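Local coordinates for acyl-CoA dehydrogenase (Thermus thermophilus, PDB 2Z1Q) that oxidises saturated acyl-CoA thioesters to their 2,3-dehydroacyl-CoA products, using bound FAD as its redox cofactor, at the interface of chains A and B. Numbering follows the deposited sequence. Chains: chain A/B, Acyl-CoA dehydrogenase.

The interface of chains A and B. Residues chain A 402, 406, 474, 476-477; chain B 299-301, 561.
A:Gln476 and A:Glu477, in the first turn of helix 476-502, face B:Gly300 and B:Leu301, which open helix 300-331 of the other subunit with equally helical backbones, so two helix starts meet across the dimer interface. The patch is a worked example of side-chain capping between subunits. A:Gln476 runs out extended beyond CG and carries its amide oxygen OE1 to the backbone N of B:Leu301, 3.0 Å away, in a nearly straight bond (171° at H) lying in the plane of the amide carbonyl. The N-H of B:Gly300 points away from OE1 and instead meets a water, 3.0 Å from the N of B:Gly300, that also bonds the carbonyl O of A:Glu474. Beside this cap, the amide of A:Gln476 lies 16° from parallel to the ring of B:Phe299, with its NE2 3.7 Å from ring carbon CD2 of B:Phe299; both positions also bind FAD, so the contact lies close to the cofactor site. A:Glu477 bends at chi2 (90°), which brings both carboxylate oxygens to the NE/NH2 side of the B:Arg561 guanidinium, the two planes nearly coplanar. NE of B:Arg561 forms a salt bridge with OE2 of A:Glu477 at 2.6 Å. Its NH2 donates to the syn lone pair of OE1 of A:Glu477, 2.9 Å away; this paired grip fixes the rotation of both groups. An alanine in place of A:Glu477 would probably leave the B:Arg561 guanidinium without its carboxylate mate and free to turn. B:Leu301 supplies the apolar part: CD1 packs 3.5 Å from CB of A:Glu402 and reaches toward A:Leu406, tip to tip, while its CG lies 3.8 Å from CB of A:Gln476. Within the fold, the loop residue B:Phe299 and the start of helix 300-331 thus sit against helices 401-407 and 476-502 of the partner, with helix 556-570 of chain B alongside, bringing B:Arg561, and the two-fold axis repeats the contact.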
loop_
_atom_site.group_PDB
_atom_site.type_symbol
_atom_site.label_atom_id
_atom_site.label_comp_id
_atom_site.label_asym_id
_atom_site.label_seq_id
_atom_site.Cartn_x
_atom_site.Cartn_y
_atom_site.Cartn_z
ATOM N N GLU A 402 -8.543 -7.034 10.619
ATOM C CA GLU A 402 -8.458 -6.866 12.065
ATOM C C GLU A 402 -9.390 -7.889 12.732
ATOM O O GLU A 402 -8.971 -8.624 13.626
ATOM C CB GLU A 402 -8.870 -5.456 12.495
ATOM C CG GLU A 402 -7.873 -4.360 12.110
ATOM C CD GLU A 402 -7.885 -4.060 10.633
ATOM O OE1 GLU A 402 -6.792 -3.967 10.042
ATOM O OE2 GLU A 402 -8.991 -3.913 10.062
ATOM N N LEU A 406 -8.444 -11.299 15.056
ATOM C CA LEU A 406 -8.991 -11.510 16.400
ATOM C C LEU A 406 -9.634 -12.900 16.528
ATOM O O LEU A 406 -9.665 -13.478 17.611
ATOM C CB LEU A 406 -10.039 -10.427 16.751
ATOM C CG LEU A 406 -9.531 -9.000 17.022
ATOM C CD1 LEU A 406 -10.686 -8.022 17.231
ATOM C CD2 LEU A 406 -8.639 -9.040 18.245
ATOM N N GLU A 474 -9.675 -8.445 25.103
ATOM C CA GLU A 474 -9.481 -7.001 25.134
ATOM C C GLU A 474 -8.079 -6.675 24.639
ATOM O O GLU A 474 -7.845 -5.612 24.072
ATOM C CB GLU A 474 -9.664 -6.465 26.558
ATOM C CG GLU A 474 -11.104 -6.432 27.023
ATOM C CD GLU A 474 -11.885 -5.292 26.397
ATOM O OE1 GLU A 474 -11.655 -4.128 26.796
ATOM O OE2 GLU A 474 -12.723 -5.559 25.510
ATOM N N GLN A 476 -6.342 -6.933 22.116
ATOM C CA GLN A 476 -6.331 -7.118 20.670
ATOM C C GLN A 476 -4.944 -7.101 20.045
ATOM O O GLN A 476 -4.664 -7.893 19.151
ATOM C CB GLN A 476 -7.216 -6.064 20.014
ATOM C CG GLN A 476 -8.678 -6.165 20.412
ATOM C CD GLN A 476 -9.538 -5.284 19.559
ATOM O OE1 GLN A 476 -9.025 -4.431 18.833
ATOM N NE2 GLN A 476 -10.845 -5.471 19.632
ATOM N N GLU A 477 -4.077 -6.202 20.501
ATOM C CA GLU A 477 -2.733 -6.146 19.943
ATOM C C GLU A 477 -2.018 -7.466 20.218
ATOM O O GLU A 477 -1.282 -7.964 19.359
ATOM C CB GLU A 477 -1.927 -4.980 20.532
ATOM C CG GLU A 477 -2.537 -3.610 20.306
ATOM C CD GLU A 477 -3.483 -3.193 21.419
ATOM O OE1 GLU A 477 -4.363 -3.992 21.804
ATOM O OE2 GLU A 477 -3.348 -2.058 21.906
ATOM N N PHE B 299 -10.784 0.325 20.471
ATOM C CA PHE B 299 -10.309 -1.032 20.252
ATOM C C PHE B 299 -8.797 -1.047 20.112
ATOM O O PHE B 299 -8.202 -0.119 19.542
ATOM C CB PHE B 299 -10.951 -1.632 19.004
ATOM C CG PHE B 299 -12.435 -1.808 19.118
ATOM C CD1 PHE B 299 -13.287 -1.259 18.167
ATOM C CD2 PHE B 299 -12.986 -2.524 20.178
ATOM C CE1 PHE B 299 -14.666 -1.418 18.267
ATOM C CE2 PHE B 299 -14.368 -2.688 20.285
ATOM C CZ PHE B 299 -15.204 -2.131 19.329
ATOM N N GLY B 300 -8.188 -2.110 20.628
ATOM C CA GLY B 300 -6.748 -2.233 20.569
ATOM C C GLY B 300 -6.114 -2.076 19.193
ATOM O O GLY B 300 -5.210 -1.272 19.031
ATOM N N LEU B 301 -6.590 -2.828 18.199
ATOM C CA LEU B 301 -6.017 -2.769 16.846
ATOM C C LEU B 301 -6.078 -1.389 16.193
ATOM O O LEU B 301 -5.175 -1.019 15.438
ATOM C CB LEU B 301 -6.673 -3.816 15.945
ATOM C CG LEU B 301 -6.450 -5.268 16.385
ATOM C CD1 LEU B 301 -7.192 -6.218 15.470
ATOM C CD2 LEU B 301 -4.966 -5.583 16.379
ATOM N N ARG B 561 -0.588 2.561 22.587
ATOM C CA ARG B 561 -1.870 2.946 23.169
ATOM C C ARG B 561 -1.806 4.346 23.764
ATOM O O ARG B 561 -2.769 5.108 23.685
ATOM C CB ARG B 561 -2.317 1.957 24.237
ATOM C CG ARG B 561 -2.832 0.646 23.675
ATOM C CD ARG B 561 -3.635 -0.093 24.722
ATOM N NE ARG B 561 -4.222 -1.319 24.195
ATOM C CZ ARG B 561 -5.171 -2.009 24.817
ATOM N NH1 ARG B 561 -5.632 -1.585 25.986
ATOM N NH2 ARG B 561 -5.656 -3.119 24.278
HETATM O O HOH W 1 -9.332 -3.544 22.999
#